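Local atomic coordinates of mandelate racemase/muconate lactonizing enzyme-like protein (Rubrobacter xylanophilus DSM 9941, PDB entry 3CYJ), a protein that belongs to the enolase superfamily, pairing an N-terminal capping domain with a barrel of strands and helices that holds a sodium ion. Residues G68-S73 and P79-R84; M165-E170 and E176-A181; V271-G276 and S295-P300. One frame throughout, in Å; residues are numbered along the deposited sequence. Where two conformers were deposited one is given.

Contact 1. Residues G68-S73 and P79-R84; sequences GVAEGS and PAVWAR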
# COMPACT_ATOMS: atom_id res chain seq x y z
N GLY A 68 19.00 14.05 -40.23
CA GLY A 68 19.06 15.47 -40.11
C GLY A 68 19.48 15.96 -38.74
O GLY A 68 20.00 17.06 -38.61
N VAL A 69 19.23 15.17 -37.69
CA VAL A 69 19.63 15.60 -36.32
C VAL A 69 21.11 15.30 -36.12
O VAL A 69 21.83 16.08 -35.50
CB VAL A 69 18.78 14.87 -35.23
CG1 VAL A 69 19.32 15.11 -33.82
CG2 VAL A 69 17.30 15.28 -35.34
N ALA A 70 21.54 14.13 -36.62
CA ALA A 70 22.89 13.61 -36.38
C ALA A 70 23.92 14.39 -37.20
O ALA A 70 25.02 14.74 -36.69
CB ALA A 70 22.99 12.13 -36.70
N GLU A 71 23.56 14.67 -38.46
CA GLU A 71 24.44 15.39 -39.37
C GLU A 71 24.83 16.77 -38.85
O GLU A 71 23.99 17.56 -38.43
CB GLU A 71 23.83 15.43 -40.79
CG GLU A 71 23.75 14.00 -41.36
CD GLU A 71 23.17 13.89 -42.74
OE1 GLU A 71 22.60 14.89 -43.24
OE2 GLU A 71 23.27 12.77 -43.32
N GLY A 72 26.13 17.06 -38.80
CA GLY A 72 26.50 18.41 -38.42
C GLY A 72 26.86 18.43 -36.96
O GLY A 72 27.36 19.46 -36.48
N SER A 73 26.66 17.29 -36.26
CA SER A 73 26.86 17.21 -34.79
C SER A 73 28.29 16.92 -34.40
O SER A 73 29.06 16.38 -35.17
CB SER A 73 25.96 16.15 -34.13
OG SER A 73 24.60 16.30 -34.51
N PRO A 79 25.85 11.02 -26.82
CA PRO A 79 24.64 11.22 -26.01
C PRO A 79 23.93 12.57 -26.24
O PRO A 79 22.69 12.63 -26.17
CB PRO A 79 25.18 11.09 -24.57
CG PRO A 79 26.41 10.32 -24.67
CD PRO A 79 27.02 10.72 -25.98
N ALA A 80 24.69 13.63 -26.53
CA ALA A 80 24.06 14.91 -26.88
C ALA A 80 23.17 14.78 -28.12
O ALA A 80 22.15 15.47 -28.22
CB ALA A 80 25.09 16.00 -27.12
N VAL A 81 23.56 13.93 -29.06
CA VAL A 81 22.71 13.73 -30.24
C VAL A 81 21.47 12.90 -29.87
O VAL A 81 20.33 13.20 -30.29
CB VAL A 81 23.51 13.01 -31.37
CG1 VAL A 81 22.67 12.92 -32.67
CG2 VAL A 81 24.85 13.70 -31.57
N TRP A 82 21.70 11.86 -29.06
CA TRP A 82 20.63 10.99 -28.60
C TRP A 82 19.51 11.81 -27.98
O TRP A 82 18.34 11.60 -28.30
CB TRP A 82 21.20 10.01 -27.60
CG TRP A 82 20.33 8.91 -27.08
CD1 TRP A 82 20.21 7.62 -27.59
CD2 TRP A 82 19.54 8.93 -25.88
NE1 TRP A 82 19.39 6.87 -26.79
CE2 TRP A 82 18.98 7.64 -25.73
CE3 TRP A 82 19.26 9.91 -24.92
CZ2 TRP A 82 18.16 7.31 -24.62
CZ3 TRP A 82 18.45 9.58 -23.83
CH2 TRP A 82 17.91 8.30 -23.70
N ALA A 83 19.88 12.78 -27.15
CA ALA A 83 18.89 13.60 -26.46
C ALA A 83 18.09 14.42 -27.46
O ALA A 83 16.86 14.53 -27.35
CB ALA A 83 19.55 14.50 -25.45
N ARG A 84 18.79 15.05 -28.39
CA ARG A 84 18.16 15.82 -29.46
C ARG A 84 17.29 14.86 -30.34
O ARG A 84 16.19 15.25 -30.77
CB ARG A 84 19.23 16.59 -30.29
CG ARG A 84 19.91 17.72 -29.50
CD ARG A 84 21.18 18.25 -30.21
NE ARG A 84 20.92 18.45 -31.64
CZ ARG A 84 21.65 17.90 -32.60
NH1 ARG A 84 22.74 17.20 -32.26
NH2 ARG A 84 21.34 18.09 -33.91
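Arg84 and Val69 meet through both polar and apolar atoms where helix 57-70 ends and helix 78-88 passes beside it. Two hydrogen bonds join the segments, both given by the guanidinium group of Arg84. Arg84 NH2 reaches Val69 O at 2.6 Å; the nitrogen lies in the carbonyl plane on a lone pair of the oxygen, although the N-H...O angle of 134° is bent and the oxygen is tilted out of the guanidinium plane. Arg84 NH1 binds Ser73 OG at 3.1 Å, far straighter at 168°, with the hydroxyl at the edge of the group and in its plane. Within 68-73, the Ser73 hydroxyl donates to Ala70 O (OG to O 2.7 Å), and Ser73 N bonds the same oxygen, closing a type II turn from Ala70 to Ser73.

The apolar contacts lie alongside. Val69 CG1, anti to the backbone N (chi1 171°), stands over one face of the guanidinium, 3.6 Å from Arg84 NH2. Val81 spreads its two methyls: CG1 lies 3.8 Å from Ala70 CA, and CG2 is 3.7 Å from Ser73 CB. Beyond them, Leu109 of helix 97-116 packs on Val81.

Chemically, Arg84 of helix 78-88 grips both the end of helix 57-70, through Val69 O, and the turn after it, through Ser73 OG; these two bonds and a methyl over one face restrict the rotation of its guanidinium.

Contact 2. Residues M165-E170 and E176-A181; sequences MKVGRE and ERVRAA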
# COMPACT_ATOMS: atom_id res chain seq x y z
N MET A 165 16.18 -22.32 -24.43
CA MET A 165 15.25 -22.89 -25.42
C MET A 165 13.81 -22.27 -25.28
O MET A 165 13.47 -21.66 -24.26
CB MET A 165 15.19 -24.42 -25.30
CG MET A 165 14.83 -24.97 -23.92
SD MET A 165 14.48 -26.78 -23.78
CE MET A 165 13.05 -27.02 -24.84
N LYS A 166 12.99 -22.42 -26.33
CA LYS A 166 11.60 -22.00 -26.30
C LYS A 166 10.65 -23.08 -25.79
O LYS A 166 10.84 -24.27 -26.03
CB LYS A 166 11.18 -21.56 -27.70
CG LYS A 166 12.14 -20.60 -28.42
CD LYS A 166 12.37 -19.35 -27.62
CE LYS A 166 12.70 -18.19 -28.53
NZ LYS A 166 13.41 -17.16 -27.77
N VAL A 167 9.63 -22.64 -25.06
CA VAL A 167 8.55 -23.50 -24.58
C VAL A 167 7.23 -22.77 -24.78
O VAL A 167 7.19 -21.55 -24.98
CB VAL A 167 8.63 -23.79 -23.01
CG1 VAL A 167 9.75 -24.71 -22.69
CG2 VAL A 167 8.71 -22.45 -22.21
N GLY A 168 6.14 -23.50 -24.66
CA GLY A 168 4.85 -22.81 -24.48
C GLY A 168 3.93 -22.77 -25.68
O GLY A 168 2.75 -22.38 -25.53
N ARG A 169 4.46 -23.14 -26.86
CA ARG A 169 3.67 -23.17 -28.09
C ARG A 169 2.70 -24.38 -28.15
O ARG A 169 1.52 -24.23 -28.47
CB ARG A 169 4.57 -23.13 -29.33
CG ARG A 169 3.81 -22.95 -30.62
CD ARG A 169 4.72 -22.73 -31.81
NE ARG A 169 3.84 -22.39 -32.91
CZ ARG A 169 3.50 -21.14 -33.24
NH1 ARG A 169 2.64 -20.94 -34.22
NH2 ARG A 169 4.02 -20.09 -32.59
N GLU A 170 3.22 -25.57 -27.84
CA GLU A 170 2.40 -26.75 -27.62
C GLU A 170 2.68 -27.36 -26.24
O GLU A 170 3.45 -28.32 -26.11
CB GLU A 170 2.63 -27.78 -28.72
CG GLU A 170 1.71 -27.57 -29.96
CD GLU A 170 2.03 -28.53 -31.10
OE1 GLU A 170 1.82 -29.77 -30.95
OE2 GLU A 170 2.51 -28.02 -32.15
N GLU A 176 8.53 -33.55 -22.64
CA GLU A 176 9.61 -34.29 -23.32
C GLU A 176 10.64 -33.44 -24.03
O GLU A 176 11.79 -33.86 -24.12
CB GLU A 176 9.13 -35.46 -24.17
CG GLU A 176 8.27 -35.12 -25.33
CD GLU A 176 8.05 -36.35 -26.26
OE1 GLU A 176 6.97 -36.40 -26.91
OE2 GLU A 176 8.94 -37.26 -26.34
N ARG A 177 10.27 -32.24 -24.50
CA ARG A 177 11.26 -31.39 -25.13
C ARG A 177 12.28 -30.92 -24.10
O ARG A 177 13.47 -30.90 -24.38
CB ARG A 177 10.60 -30.22 -25.88
CG ARG A 177 9.68 -30.67 -27.01
CD ARG A 177 9.08 -29.52 -27.80
NE ARG A 177 10.08 -28.67 -28.45
CZ ARG A 177 10.65 -28.92 -29.63
NH1 ARG A 177 10.32 -30.04 -30.30
NH2 ARG A 177 11.55 -28.05 -30.13
N VAL A 178 11.84 -30.57 -22.89
CA VAL A 178 12.80 -30.16 -21.85
C VAL A 178 13.63 -31.35 -21.31
O VAL A 178 14.82 -31.21 -21.05
CB VAL A 178 12.18 -29.35 -20.65
CG1 VAL A 178 11.63 -28.01 -21.13
CG2 VAL A 178 11.11 -30.13 -19.92
N ARG A 179 12.99 -32.51 -21.17
CA ARG A 179 13.71 -33.74 -20.82
C ARG A 179 14.78 -34.12 -21.84
O ARG A 179 15.89 -34.47 -21.44
CB ARG A 179 12.73 -34.89 -20.56
CG ARG A 179 12.11 -34.74 -19.15
CD ARG A 179 11.32 -35.95 -18.73
NE ARG A 179 10.33 -36.26 -19.74
CZ ARG A 179 9.01 -36.15 -19.55
NH1 ARG A 179 8.56 -35.73 -18.34
NH2 ARG A 179 8.17 -36.47 -20.56
N ALA A 180 14.45 -33.98 -23.12
CA ALA A 180 15.41 -34.18 -24.23
C ALA A 180 16.57 -33.21 -24.22
O ALA A 180 17.72 -33.57 -24.52
CB ALA A 180 14.69 -34.10 -25.61
N ALA A 181 16.27 -31.96 -23.90
CA ALA A 181 17.31 -30.93 -23.79
C ALA A 181 18.25 -31.25 -22.61
O ALA A 181 19.46 -31.07 -22.69
CB ALA A 181 16.66 -29.49 -23.65
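Met165 puts its sulfur against Ala181, with Met165 SD 3.5 Å from Ala181 CB, the closest approach between helix segment 176-181 and residues 165-170, which form the end of strand 162-166 and the loop that follows. The same sulfur lies 4.1 Å from Val178 CG1, and the two side chains cross at about a right angle. The Met165 side chain bends at its last torsion (chi3 -62°), carrying Met165 CE to 3.9 Å from Arg177 O. A second apolar pair follows, Val167 CG1 to Val178 CG1 at 4.1 Å. No hydrogen bond crosses between the segments, and all five touching residues are buried.

Further out, Leu148 of helix 145-157 packs on Met165 and Arg177, while Phe211 of helix 201-215 touches both Val167 and Val178. Leu191 of strand 190-194 meets Met165 and Ala181. The polar end of Arg177 is held elsewhere, NH1 bonding Tyr143 O. Backbone bonds from Met165 and Val167 to Asp194, a ligand of the sodium ion, fix the strand end beside its neighbour.

Such packing of a helix on the strand before it and on the strand's exit belongs to the beta-alpha-beta unit 162-166, 174-185, 190-194, the repeating element of the enolase-superfamily barrel.

Contact 3. Residues V271-G276 and S295-P300; sequences VTRCGG and SAHCAP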
# COMPACT_ATOMS: atom_id res chain seq x y z
N VAL A 271 20.07 -3.91 -26.54
CA VAL A 271 20.79 -2.70 -26.96
C VAL A 271 20.26 -2.08 -28.29
O VAL A 271 20.40 -0.87 -28.55
CB VAL A 271 22.34 -2.95 -27.04
CG1 VAL A 271 22.69 -3.66 -28.30
CG2 VAL A 271 23.10 -1.68 -27.00
N THR A 272 19.61 -2.90 -29.11
CA THR A 272 19.12 -2.39 -30.39
C THR A 272 17.69 -1.84 -30.28
O THR A 272 17.07 -1.45 -31.27
CB THR A 272 19.28 -3.45 -31.53
OG1 THR A 272 18.32 -4.50 -31.39
CG2 THR A 272 20.71 -4.03 -31.54
N ARG A 273 17.19 -1.74 -29.05
CA ARG A 273 15.82 -1.28 -28.87
C ARG A 273 15.69 -0.26 -27.76
O ARG A 273 14.82 0.59 -27.83
CB ARG A 273 14.91 -2.44 -28.52
CG ARG A 273 14.68 -3.41 -29.61
CD ARG A 273 13.93 -4.51 -29.05
NE ARG A 273 13.33 -5.29 -30.08
CZ ARG A 273 12.83 -6.50 -29.86
NH1 ARG A 273 12.87 -7.01 -28.62
NH2 ARG A 273 12.27 -7.17 -30.88
N CYS A 274 16.54 -0.37 -26.75
CA CYS A 274 16.36 0.36 -25.52
C CYS A 274 17.06 1.68 -25.59
O CYS A 274 17.30 2.33 -24.56
CB CYS A 274 16.93 -0.44 -24.34
SG CYS A 274 18.73 -0.58 -24.43
N GLY A 275 17.47 2.08 -26.78
CA GLY A 275 18.08 3.41 -26.91
C GLY A 275 19.57 3.35 -27.15
O GLY A 275 20.29 4.35 -27.00
N GLY A 276 20.04 2.18 -27.54
CA GLY A 276 21.41 2.05 -27.97
C GLY A 276 22.36 2.02 -26.78
O GLY A 276 21.98 1.64 -25.67
N SER A 295 20.41 -8.86 -17.84
CA SER A 295 20.81 -9.79 -18.89
C SER A 295 20.50 -9.16 -20.24
O SER A 295 19.37 -8.65 -20.47
CB SER A 295 20.09 -11.12 -18.71
OG SER A 295 20.44 -12.00 -19.76
N ALA A 296 21.50 -9.10 -21.12
CA ALA A 296 21.29 -8.49 -22.42
C ALA A 296 20.58 -9.43 -23.39
O ALA A 296 20.84 -10.65 -23.44
CB ALA A 296 22.57 -7.99 -23.01
N HIS A 297 19.65 -8.85 -24.11
CA HIS A 297 18.80 -9.62 -25.02
C HIS A 297 19.23 -9.31 -26.48
O HIS A 297 19.36 -8.12 -26.83
CB HIS A 297 17.35 -9.23 -24.72
CG HIS A 297 16.34 -9.88 -25.61
ND1 HIS A 297 15.81 -11.13 -25.33
CD2 HIS A 297 15.74 -9.45 -26.74
CE1 HIS A 297 14.94 -11.44 -26.27
NE2 HIS A 297 14.88 -10.44 -27.14
N CYS A 298 19.50 -10.38 -27.26
CA CYS A 298 19.78 -10.34 -28.72
C CYS A 298 21.08 -9.57 -29.15
O CYS A 298 21.77 -9.00 -28.31
CB CYS A 298 18.51 -9.86 -29.48
SG CYS A 298 17.20 -11.23 -29.55
N ALA A 299 21.38 -9.57 -30.46
CA ALA A 299 22.49 -8.77 -31.06
C ALA A 299 23.86 -8.93 -30.34
O ALA A 299 24.42 -7.95 -29.80
CB ALA A 299 22.10 -7.24 -31.14
N PRO A 300 24.40 -10.17 -30.34
CA PRO A 300 25.57 -10.44 -29.54
C PRO A 300 26.74 -9.55 -29.91
O PRO A 300 27.49 -9.17 -29.03
CB PRO A 300 25.90 -11.93 -29.83
CG PRO A 300 24.78 -12.49 -30.65
CD PRO A 300 23.87 -11.36 -31.04
O HOH W 1 21.27 -6.41 -26.24
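Ala299 and Thr272 make the closest direct contact here, methyl to methyl, with Thr272 CG2 3.5 Å from Ala299 CB. The threonine torsion (chi1 73°) sets OG1 between the backbone N and carbonyl carbon and leaves CG2 beside the backbone N, facing the alanine. Thr272 OG1 is hydrogen-bonded to Asp270, just before the segment. Ala299 occupies the N-cap position of helix 300-306, and its backbone N is bonded to His322 ND1.

His297 takes part through its ring and its backbone. Arg273 NH1 approaches the ring obliquely, 4.2 Å from His297 CD2, a loose contact without a hydrogen bond. The arginine has its own partner, since NH1 forms a salt bridge with Glu249. The His297 side chain is about 4 Å from the bound sodium ion at the nearest atoms and touches Glu249 and Asp270.

Val271, the third residue with much surface buried, is joined to His297 through a water. Val271 N donates to the water oxygen at 2.8 Å, and the water donates to His297 O at 2.6 Å. Those backbone atoms themselves stay 4.3 Å apart, Val271 N from His297 O, so the water fills the gap between strand-end loops. Val302, Ser303 and Ala306 of helix 300-306 pack on the valine side chain.

Taken together, one methyl pair and one bridging water link the loops, satisfying a buried N-H and carbonyl without any direct hydrogen bond, while Arg273 NH1 has its salt bridge with Glu249 and not with the histidine.

In the fold
Contact 1 is in the N-terminal domain, 24 Å from the chain centre, and includes an exposed arginine; contacts 2 and 3 engage buried residues of the barrel. Contact 3 is central, about 4 Å from the chain's centre, whereas contact 2 lies 22 Å out, on the opposite side of that centre from contact 1. Both barrel contacts reach the same sheet, and their nearest atoms are about 6 Å apart. Direct hydrogen bonds cross only contact 1; contact 2 is apolar, and contact 3 relies on a water. Contacts 1 and 3 touch where Trp82 NE1 meets Gly275 O, a weak hydrogen bond joining the two domains.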